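Local structure of aminoglycoside N(3)-acetyltransferase (7LAP) at residues Gly261-Ala265 with Ala266-Leu270; Cys79-Asn82 with Asp83-Pro86. The protein probably transfers an acetyl group to the 3-amino group of aminoglycoside antibiotics, a modification associated with resistance to them. All blocks are in the same frame, centred on the assembly; numbering follows the deposited sequence. Where two conformers were deposited one is given.

Contact 1: Gly261-Ala265 with Ala266-Leu270; sequences GFVGA and ARSRL
Gly261-Val263 runs antiparallel to Ala266-Ser268, and Gly264 and Ala265 fill the two corner positions of a type II' turn between them. Gly261 and Ser268 form a hydrogen-bonded pair, with Gly261 N to Ser268 O at 2.9 Å and Ser268 N to Gly261 O at 2.8 Å. Val263 and Ala266 form the second such pair, closing the turn through Ala266 N to Val263 O at 3.0 Å. Between them Phe262 and Arg267 face each other as a non-hydrogen-bonded pair, where Phe262 CA-H also leans on Ala266 O. The two side chains of this middle pair lie side by side and point the same way. Arg267 was modelled in two conformers, so its pairing with the ring is tentative: in one of them, bent at chi3 (-66°), Phe262 CZ sits over one guanidinium face, 3.6 Å from Arg267 NH1. There the planes stand 76° apart, with NH2 in the ring plane at its edge, not a face-on cation-pi stack. Val263, Ala266 and Ser268 occupy the other, buried face. There Ser268 OG donates to Ala266 O at 3.0 Å from above the carbonyl plane, giving that oxygen a second donor besides Val263 N, while Val263 CG2 rests 3.6 Å from Ser268 OG. Helix 24-34 covers Val263, and its Asp30 accepts from Gly264 N. The whole is a classic two-residue beta hairpin, forming one edge of the mixed central sheet within this chain.

Contact 2: Cys79-Asn82 with Asp83-Pro86; sequences CGWN and DAPP
A tryptophan folded over its own chain makes this local contact, at a type I turn from Trp81 to Ala84 in the long loop between strand 74-78 and helix 94-103. The indole lies across the backbone of the next residues instead of pointing off the turn. With Trp81 CG anti to the backbone N (chi1 -178°), one ring face is laid on the peptide that joins Asp83 to Ala84. Ala84 CA sits 3.6 Å from the centroid of the six-membered ring of Trp81 and only 12° off its normal, a CH-pi contact over the face, and Asp83 C lies over the same face, by the NE1 side of the indole. Ala84 CB adds an apolar contact to Trp81 CE3 at 3.4 Å. Farther along, Pro85 CD approaches Trp81 CZ3 at 3.9 Å, the pyrrolidine crossing the indole at about a right angle. Phe107 meets the indole edge-to-face and Pro210 of strand 204-213 also packs on it, so the tryptophan is buried.

The polar side chains at the middle of the turn are held mostly by partners beyond it. Asn82 ND2 reaches Asp83 OD1 in a weak hydrogen bond of 3.3 Å, with amide and carboxylate planes nearly perpendicular at 84°. Asn82 OD1 accepts a bond from His116 N, which fixes the other end of that amide. Asp83 OD2 forms a salt bridge with Arg120 of the second subunit, and that charge probably favours an ionised carboxylate. The arrangement is that of a type I beta turn whose first residue, a tryptophan, covers the backbone of its last by a CH-pi contact, with its two central residues placed at the interface between the subunits.

How the contacts relate
The two contacts illustrate how a tight turn can be stabilised in different ways. Contact 1 reverses the chain between two strands of the central sheet and relies chiefly on backbone hydrogen bonds; contact 2 bends an irregular loop that follows another strand of that sheet, and there the two segments meet chiefly through an indole laid over the backbone, while bonds to neighbouring loops and the second subunit hold the rest. Both are partly buried. In 261-270 the inward face is buried and the Phe262-Arg267 face exposed, whereas in 79-86 the aromatic is buried and the polar pair meets the second subunit. They share no element and lie on opposite sides of the chain's centre, nearest atoms about 17 Å apart.

Contact 1: Gly261-Ala265 with Ala266-Leu270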
loop_
_atom_site.group_PDB
_atom_site.type_symbol
_atom_site.label_atom_id
_atom_site.label_comp_id
_atom_site.label_asym_id
_atom_site.label_seq_id
_atom_site.Cartn_x
_atom_site.Cartn_y
_atom_site.Cartn_z
ATOM N N GLY B 261 -18.219 9.962 19.094
ATOM C CA GLY B 261 -18.930 10.823 18.170
ATOM C C GLY B 261 -18.745 10.367 16.746
ATOM O O GLY B 261 -18.559 9.172 16.498
ATOM N N PHE B 262 -18.782 11.295 15.789
ATOM C CA PHE B 262 -18.771 10.904 14.391
ATOM C C PHE B 262 -17.802 11.789 13.645
ATOM O O PHE B 262 -17.657 12.979 13.960
ATOM C CB PHE B 262 -20.188 10.933 13.795
ATOM C CG PHE B 262 -21.085 9.912 14.442
ATOM C CD1 PHE B 262 -21.758 10.216 15.617
ATOM C CD2 PHE B 262 -21.191 8.633 13.919
ATOM C CE1 PHE B 262 -22.530 9.264 16.279
ATOM C CE2 PHE B 262 -21.967 7.693 14.554
ATOM C CZ PHE B 262 -22.643 8.007 15.737
ATOM N N VAL B 263 -17.044 11.163 12.753
ATOM C CA VAL B 263 -16.116 11.863 11.876
ATOM C C VAL B 263 -16.493 11.418 10.477
ATOM O O VAL B 263 -16.321 10.237 10.133
ATOM C CB VAL B 263 -14.656 11.549 12.196
ATOM C CG1 VAL B 263 -13.668 12.283 11.196
ATOM C CG2 VAL B 263 -14.330 11.971 13.624
ATOM N N GLY B 264 -17.078 12.328 9.697
ATOM C CA GLY B 264 -17.770 11.867 8.491
ATOM C C GLY B 264 -18.891 10.933 8.906
ATOM O O GLY B 264 -19.579 11.195 9.892
ATOM N N ALA B 265 -19.040 9.787 8.221
ATOM C CA ALA B 265 -20.003 8.792 8.690
ATOM C C ALA B 265 -19.395 7.738 9.638
ATOM O O ALA B 265 -20.026 6.711 9.892
ATOM C CB ALA B 265 -20.659 8.099 7.497
ATOM N N ALA B 266 -18.187 7.949 10.137
ATOM C CA ALA B 266 -17.462 6.933 10.907
ATOM C C ALA B 266 -17.725 7.145 12.392
ATOM O O ALA B 266 -17.442 8.230 12.928
ATOM C CB ALA B 266 -15.953 7.016 10.652
ATOM N N ARG B 267 -18.301 6.134 13.032
ATOM C CA ARG B 267 -18.372 6.100 14.486
ATOM C C ARG B 267 -16.963 6.149 15.056
ATOM O O ARG B 267 -16.131 5.295 14.730
ATOM C CB ARG B 267 -19.094 4.828 14.941
ATOM C CG ARG B 267 -19.523 4.840 16.408
ATOM C CD ARG B 267 -20.429 3.653 16.678
ATOM N NE ARG B 267 -21.697 3.737 15.951
ATOM C CZ ARG B 267 -22.764 4.375 16.412
ATOM N NH1 ARG B 267 -22.695 4.973 17.590
ATOM N NH2 ARG B 267 -23.898 4.412 15.710
ATOM N N SER B 268 -16.687 7.166 15.890
ATOM C CA SER B 268 -15.327 7.448 16.342
ATOM C C SER B 268 -15.280 7.586 17.853
ATOM O O SER B 268 -16.264 7.982 18.477
ATOM C CB SER B 268 -14.793 8.704 15.673
ATOM O OG SER B 268 -14.772 8.440 14.268
ATOM N N ARG B 269 -14.130 7.257 18.434
ATOM C CA ARG B 269 -13.959 7.321 19.878
ATOM C C ARG B 269 -12.587 7.874 20.211
ATOM O O ARG B 269 -11.583 7.426 19.655
ATOM C CB ARG B 269 -14.097 5.940 20.548
ATOM C CG ARG B 269 -15.533 5.423 20.590
ATOM C CD ARG B 269 -15.685 4.302 19.605
ATOM N NE ARG B 269 -16.865 3.466 19.892
ATOM C CZ ARG B 269 -17.146 2.356 19.219
ATOM N NH1 ARG B 269 -16.316 1.956 18.254
ATOM N NH2 ARG B 269 -18.236 1.655 19.512
ATOM N N LEU B 270 -12.550 8.799 21.155
ATOM C CA LEU B 270 -11.322 9.475 21.548
ATOM C C LEU B 270 -11.120 9.275 23.041
ATOM O O LEU B 270 -12.003 9.610 23.839
ATOM C CB LEU B 270 -11.389 10.967 21.203
ATOM C CG LEU B 270 -10.129 11.762 21.586
ATOM C CD1 LEU B 270 -8.930 11.220 20.786
ATOM C CD2 LEU B 270 -10.377 13.253 21.296
#

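Contact 2: Cys79-Asn82 with Asp83-Pro86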
loop_
_atom_site.group_PDB
_atom_site.type_symbol
_atom_site.label_atom_id
_atom_site.label_comp_id
_atom_site.label_asym_id
_atom_site.label_seq_id
_atom_site.Cartn_x
_atom_site.Cartn_y
_atom_site.Cartn_z
ATOM N N CYS B 79 2.250 0.078 12.721
ATOM C CA CYS B 79 2.633 -0.432 11.390
ATOM C C CYS B 79 2.857 -1.942 11.352
ATOM O O CYS B 79 2.217 -2.672 10.567
ATOM C CB CYS B 79 3.932 0.263 10.914
ATOM S SG CYS B 79 3.707 1.961 10.492
ATOM N N GLY B 80 3.792 -2.456 12.148
ATOM C CA GLY B 80 4.207 -3.848 11.960
ATOM C C GLY B 80 4.892 -4.034 10.612
ATOM O O GLY B 80 5.278 -3.088 9.945
ATOM N N TRP B 81 5.019 -5.296 10.220
ATOM C CA TRP B 81 5.765 -5.692 9.019
ATOM C C TRP B 81 4.973 -6.759 8.268
ATOM O O TRP B 81 4.851 -7.889 8.756
ATOM C CB TRP B 81 7.142 -6.224 9.391
ATOM C CG TRP B 81 8.023 -6.610 8.256
ATOM C CD1 TRP B 81 7.871 -6.271 6.918
ATOM C CD2 TRP B 81 9.186 -7.440 8.331
ATOM N NE1 TRP B 81 8.867 -6.853 6.175
ATOM C CE2 TRP B 81 9.695 -7.567 7.017
ATOM C CE3 TRP B 81 9.876 -8.060 9.390
ATOM C CZ2 TRP B 81 10.864 -8.289 6.732
ATOM C CZ3 TRP B 81 11.026 -8.807 9.099
ATOM C CH2 TRP B 81 11.507 -8.913 7.782
ATOM N N ASN B 82 4.432 -6.402 7.090
ATOM C CA ASN B 82 3.562 -7.329 6.365
ATOM C C ASN B 82 4.292 -8.579 5.921
ATOM O O ASN B 82 3.701 -9.658 5.868
ATOM C CB ASN B 82 2.945 -6.677 5.129
ATOM C CG ASN B 82 1.756 -7.455 4.623
ATOM O OD1 ASN B 82 0.698 -7.451 5.249
ATOM N ND2 ASN B 82 1.934 -8.175 3.521
ATOM N N ASP B 83 5.558 -8.460 5.562
ATOM C CA ASP B 83 6.267 -9.575 4.938
ATOM C C ASP B 83 7.323 -10.176 5.858
ATOM O O ASP B 83 8.351 -10.667 5.390
ATOM C CB ASP B 83 6.869 -9.091 3.626
ATOM C CG ASP B 83 5.787 -8.517 2.722
ATOM O OD1 ASP B 83 4.877 -9.282 2.415
ATOM O OD2 ASP B 83 5.780 -7.305 2.421
ATOM N N ALA B 84 7.075 -10.144 7.169
ATOM C CA ALA B 84 7.957 -10.809 8.124
ATOM C C ALA B 84 7.891 -12.317 7.927
ATOM O O ALA B 84 6.873 -12.835 7.486
ATOM C CB ALA B 84 7.536 -10.465 9.547
ATOM N N PRO B 85 8.963 -13.048 8.237
ATOM C CA PRO B 85 8.853 -14.498 8.283
ATOM C C PRO B 85 7.852 -14.892 9.353
ATOM O O PRO B 85 7.754 -14.226 10.392
ATOM C CB PRO B 85 10.278 -14.964 8.641
ATOM C CG PRO B 85 10.857 -13.828 9.403
ATOM C CD PRO B 85 10.284 -12.586 8.718
ATOM N N PRO B 86 7.055 -15.929 9.121
ATOM C CA PRO B 86 6.079 -16.343 10.139
ATOM C C PRO B 86 6.777 -16.773 11.427
ATOM O O PRO B 86 7.909 -17.253 11.404
ATOM C CB PRO B 86 5.353 -17.519 9.475
ATOM C CG PRO B 86 6.357 -18.066 8.471
ATOM C CD PRO B 86 7.116 -16.854 7.978
#